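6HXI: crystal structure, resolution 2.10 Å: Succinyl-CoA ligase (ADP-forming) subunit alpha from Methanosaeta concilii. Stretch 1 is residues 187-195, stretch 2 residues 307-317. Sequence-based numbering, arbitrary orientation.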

# COMPACT_ATOMS: atom_id res chain seq x y z
N ASN B 187 -43.96 -30.18 -27.59
CA ASN B 187 -43.39 -30.68 -28.84
C ASN B 187 -44.41 -31.52 -29.61
O ASN B 187 -44.59 -31.31 -30.81
CB ASN B 187 -42.11 -31.47 -28.57
CG ASN B 187 -41.53 -32.16 -29.79
OD1 ASN B 187 -41.59 -33.38 -29.92
ND2 ASN B 187 -40.93 -31.39 -30.69
N ILE B 188 -45.08 -32.49 -28.92
CA ILE B 188 -46.08 -33.37 -29.50
C ILE B 188 -47.19 -32.53 -30.16
O ILE B 188 -47.43 -32.66 -31.36
CB ILE B 188 -46.66 -34.36 -28.42
CG1 ILE B 188 -45.59 -35.34 -27.83
CG2 ILE B 188 -47.89 -35.13 -28.94
CD1 ILE B 188 -45.03 -36.43 -28.72
N ILE B 189 -47.82 -31.64 -29.37
CA ILE B 189 -48.95 -30.76 -29.74
C ILE B 189 -48.61 -29.80 -30.91
O ILE B 189 -49.43 -29.65 -31.82
CB ILE B 189 -49.49 -30.03 -28.47
CG1 ILE B 189 -50.23 -31.05 -27.56
CG2 ILE B 189 -50.38 -28.84 -28.81
CD1 ILE B 189 -50.25 -30.73 -26.08
N SER B 190 -47.42 -29.17 -30.90
CA SER B 190 -46.99 -28.26 -31.97
C SER B 190 -46.88 -28.99 -33.32
O SER B 190 -47.05 -28.36 -34.38
CB SER B 190 -45.65 -27.62 -31.64
OG SER B 190 -44.60 -28.57 -31.74
N ARG B 191 -46.56 -30.29 -33.29
CA ARG B 191 -46.41 -31.12 -34.48
C ARG B 191 -47.74 -31.69 -35.00
O ARG B 191 -47.82 -32.12 -36.15
CB ARG B 191 -45.44 -32.28 -34.19
CG ARG B 191 -43.98 -31.88 -34.08
CD ARG B 191 -43.14 -33.12 -33.87
NE ARG B 191 -41.71 -32.80 -33.85
CZ ARG B 191 -40.74 -33.70 -33.77
NH1 ARG B 191 -39.47 -33.32 -33.75
NH2 ARG B 191 -41.03 -35.00 -33.71
N ASN B 192 -48.77 -31.70 -34.15
CA ASN B 192 -50.05 -32.30 -34.47
C ASN B 192 -51.26 -31.33 -34.40
O ASN B 192 -52.40 -31.77 -34.53
CB ASN B 192 -50.27 -33.53 -33.58
CG ASN B 192 -49.34 -34.69 -33.90
OD1 ASN B 192 -49.54 -35.43 -34.87
ND2 ASN B 192 -48.32 -34.88 -33.09
N SER B 193 -51.00 -30.03 -34.24
CA SER B 193 -52.02 -28.98 -34.20
C SER B 193 -51.37 -27.62 -34.45
O SER B 193 -50.22 -27.57 -34.89
CB SER B 193 -52.75 -28.99 -32.85
OG SER B 193 -51.93 -28.54 -31.79
N ASP B 194 -52.08 -26.51 -34.12
CA ASP B 194 -51.50 -25.16 -34.22
C ASP B 194 -50.72 -24.81 -32.94
O ASP B 194 -50.27 -23.68 -32.76
CB ASP B 194 -52.52 -24.08 -34.60
CG ASP B 194 -53.77 -23.96 -33.75
OD1 ASP B 194 -53.89 -24.71 -32.74
OD2 ASP B 194 -54.65 -23.14 -34.10
N GLY B 195 -50.56 -25.81 -32.07
CA GLY B 195 -49.81 -25.68 -30.83
C GLY B 195 -50.64 -25.25 -29.64
O GLY B 195 -51.84 -24.99 -29.77
N ASP B 307 -49.62 -43.05 -29.26
CA ASP B 307 -50.59 -42.41 -30.13
C ASP B 307 -51.30 -41.18 -29.47
O ASP B 307 -52.43 -40.88 -29.84
CB ASP B 307 -51.59 -43.42 -30.74
CG ASP B 307 -52.27 -44.38 -29.79
OD1 ASP B 307 -51.55 -45.09 -29.06
OD2 ASP B 307 -53.51 -44.52 -29.87
N TYR B 308 -50.61 -40.41 -28.55
CA TYR B 308 -51.18 -39.18 -27.95
C TYR B 308 -51.31 -38.09 -29.04
O TYR B 308 -52.41 -37.56 -29.24
CB TYR B 308 -50.34 -38.65 -26.75
CG TYR B 308 -51.06 -37.61 -25.91
CD1 TYR B 308 -51.01 -36.26 -26.23
CD2 TYR B 308 -51.81 -37.99 -24.80
CE1 TYR B 308 -51.68 -35.30 -25.47
CE2 TYR B 308 -52.48 -37.04 -24.02
CZ TYR B 308 -52.41 -35.70 -24.36
OH TYR B 308 -53.07 -34.78 -23.60
N GLY B 309 -50.21 -37.77 -29.72
CA GLY B 309 -50.16 -36.77 -30.78
C GLY B 309 -51.14 -37.06 -31.90
O GLY B 309 -51.77 -36.15 -32.42
N GLU B 310 -51.30 -38.34 -32.24
CA GLU B 310 -52.25 -38.72 -33.28
C GLU B 310 -53.69 -38.34 -32.88
O GLU B 310 -54.41 -37.75 -33.68
CB GLU B 310 -52.09 -40.18 -33.71
CG GLU B 310 -53.04 -40.64 -34.82
CD GLU B 310 -53.28 -39.70 -36.00
OE1 GLU B 310 -54.45 -39.60 -36.44
OE2 GLU B 310 -52.31 -39.06 -36.49
N MET B 311 -54.07 -38.60 -31.61
CA MET B 311 -55.39 -38.23 -31.07
C MET B 311 -55.53 -36.68 -31.11
O MET B 311 -56.59 -36.17 -31.50
CB MET B 311 -55.56 -38.78 -29.65
CG MET B 311 -56.99 -38.72 -29.14
SD MET B 311 -58.22 -39.50 -30.21
CE MET B 311 -57.72 -41.23 -30.12
N VAL B 312 -54.45 -35.95 -30.79
CA VAL B 312 -54.40 -34.48 -30.86
C VAL B 312 -54.68 -34.06 -32.33
O VAL B 312 -55.53 -33.21 -32.56
CB VAL B 312 -53.06 -33.90 -30.30
CG1 VAL B 312 -52.82 -32.46 -30.73
CG2 VAL B 312 -53.01 -34.02 -28.78
N ARG B 313 -53.98 -34.70 -33.30
CA ARG B 313 -54.12 -34.46 -34.75
C ARG B 313 -55.55 -34.69 -35.22
O ARG B 313 -56.06 -33.88 -36.00
CB ARG B 313 -53.15 -35.36 -35.54
CG ARG B 313 -53.01 -35.02 -37.02
CD ARG B 313 -51.73 -35.61 -37.56
NE ARG B 313 -51.47 -35.24 -38.95
CZ ARG B 313 -50.27 -35.00 -39.46
NH1 ARG B 313 -49.19 -35.07 -38.69
NH2 ARG B 313 -50.13 -34.69 -40.74
N GLN B 314 -56.20 -35.75 -34.71
CA GLN B 314 -57.57 -36.13 -35.04
C GLN B 314 -58.58 -35.09 -34.57
O GLN B 314 -59.47 -34.73 -35.33
CB GLN B 314 -57.89 -37.51 -34.46
CG GLN B 314 -57.58 -38.66 -35.40
CD GLN B 314 -57.77 -39.99 -34.72
OE1 GLN B 314 -56.80 -40.66 -34.37
NE2 GLN B 314 -59.02 -40.38 -34.49
N VAL B 315 -58.43 -34.63 -33.31
CA VAL B 315 -59.32 -33.65 -32.69
C VAL B 315 -59.13 -32.25 -33.32
O VAL B 315 -60.12 -31.56 -33.55
CB VAL B 315 -59.20 -33.64 -31.15
CG1 VAL B 315 -60.04 -32.53 -30.54
CG2 VAL B 315 -59.62 -34.99 -30.57
N TYR B 316 -57.86 -31.85 -33.61
CA TYR B 316 -57.55 -30.58 -34.26
C TYR B 316 -58.17 -30.56 -35.67
O TYR B 316 -58.88 -29.60 -36.00
CB TYR B 316 -56.02 -30.31 -34.27
CG TYR B 316 -55.61 -29.09 -35.08
CD1 TYR B 316 -55.73 -27.80 -34.56
CD2 TYR B 316 -55.10 -29.22 -36.37
CE1 TYR B 316 -55.39 -26.68 -35.31
CE2 TYR B 316 -54.76 -28.11 -37.13
CZ TYR B 316 -54.90 -26.84 -36.60
OH TYR B 316 -54.56 -25.73 -37.35
N ASP B 317 -57.96 -31.63 -36.47
CA ASP B 317 -58.51 -31.76 -37.83
C ASP B 317 -60.02 -31.61 -37.84
O ASP B 317 -60.55 -30.97 -38.73
CB ASP B 317 -58.07 -33.08 -38.49
CG ASP B 317 -56.65 -33.10 -39.03
OD1 ASP B 317 -55.93 -32.07 -38.88
OD2 ASP B 317 -56.24 -34.14 -39.59
O HOH W 1 -54.76 -22.90 -36.78

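Two helical segments, far apart in sequence, pack with their axes 8.6 Å apart at closest approach and their N-to-C directions 39° apart, burying 473 Å² summed over both sides. No direct hydrogen bond crosses between them; the contact rests on close packing, a CA-H...O contact, a CH-pi contact and one water. The backbones approach most closely where Asn-192 meets Arg-313, CA to CA 4.6 Å.

Gly-309 makes the close approach of the helices possible. Its CA lies 3.4 Å from Ile-188 CG2, and a CB on it would point toward stretch 1, clashing with both Ile-188 CG2 and Asn-192 ND2. Ile-188, with chi1 and chi2 both m, lays CG2 over this bare backbone; the same methyl, Ile-188 CG2, reaches the edge of the Tyr-308 ring, 4.3 Å from Tyr-308 CD1. Tyr-308 itself is t at chi1, and its hydroxyl is satisfied elsewhere in the structure.

Asn-192 is the knob of the interface, its side chain seated among Gly-309, Glu-310, Val-312 and Arg-313. Its m rotamer folds the amide back along its own helix, so that Asn-192 ND2 donates to Ile-188 O at 3.0 Å. This bond ties the amide down while Asn-192 CG comes within 3.2 Å of Gly-309 O. That carbonyl, Gly-309 O, already accepts the helical bond from Arg-313 N (2.8 Å), and Asn-192 OD1, 3.4 Å from Gly-309 O, makes no hydrogen bond with it because both are acceptors. Asn-192 OD1 also lies 3.5 Å from Arg-313 CD, at the edge of the guanidinium. The main chain of Asn-192 contributes too: Asn-192 O receives a CA-H...O contact from Arg-313 CA at 3.2 Å, with an angle of 146° at the hydrogen. The exposed Arg-313, extended through t values of chi1 to chi3, thus offers both backbone and aliphatic side chain to Asn-192.

Val-312 points toward stretch 1 and fills the space beside the knob. With chi1 t, Val-312 CG2 packs 4.2 Å from Ile-189 CG1 and Val-312 CG1 lies 4.1 Å from Ser-193 CB. The side chains of Val-312 and Ile-189 make an apolar contact at this buried site, and Val-312 CG1 also lies 3.9 Å from Asn-192 O.

Beyond the helical part of stretch 1, Tyr-316 supplies a flat floor. At chi1 173° and chi2 80°, its ring places one face beneath Ser-193 CA, which stands 3.8 Å from the centroid and 14° off the ring normal; Asp-194 N lies over the same face, 3.5 Å from Tyr-316 CE1. Ser-193 is p, which lets Ser-193 OG donate to Ile-189 O at 2.7 Å and accept from Gly-195 N at 3.1 Å, bracing the turn while Ser-193 CB rests 3.6 Å from Tyr-316 CG. The phi of 90° at Gly-195 suits a residue without CB. Asp-194, also p, sets its carboxylate beside the ring, Asp-194 CG 3.5 Å from Tyr-316 CE1. The water completes the link, donating to Asp-194 OD2 at 2.7 Å and accepting from Tyr-316 OH at 2.9 Å, while Asp-194 OD1 is bonded elsewhere in the structure.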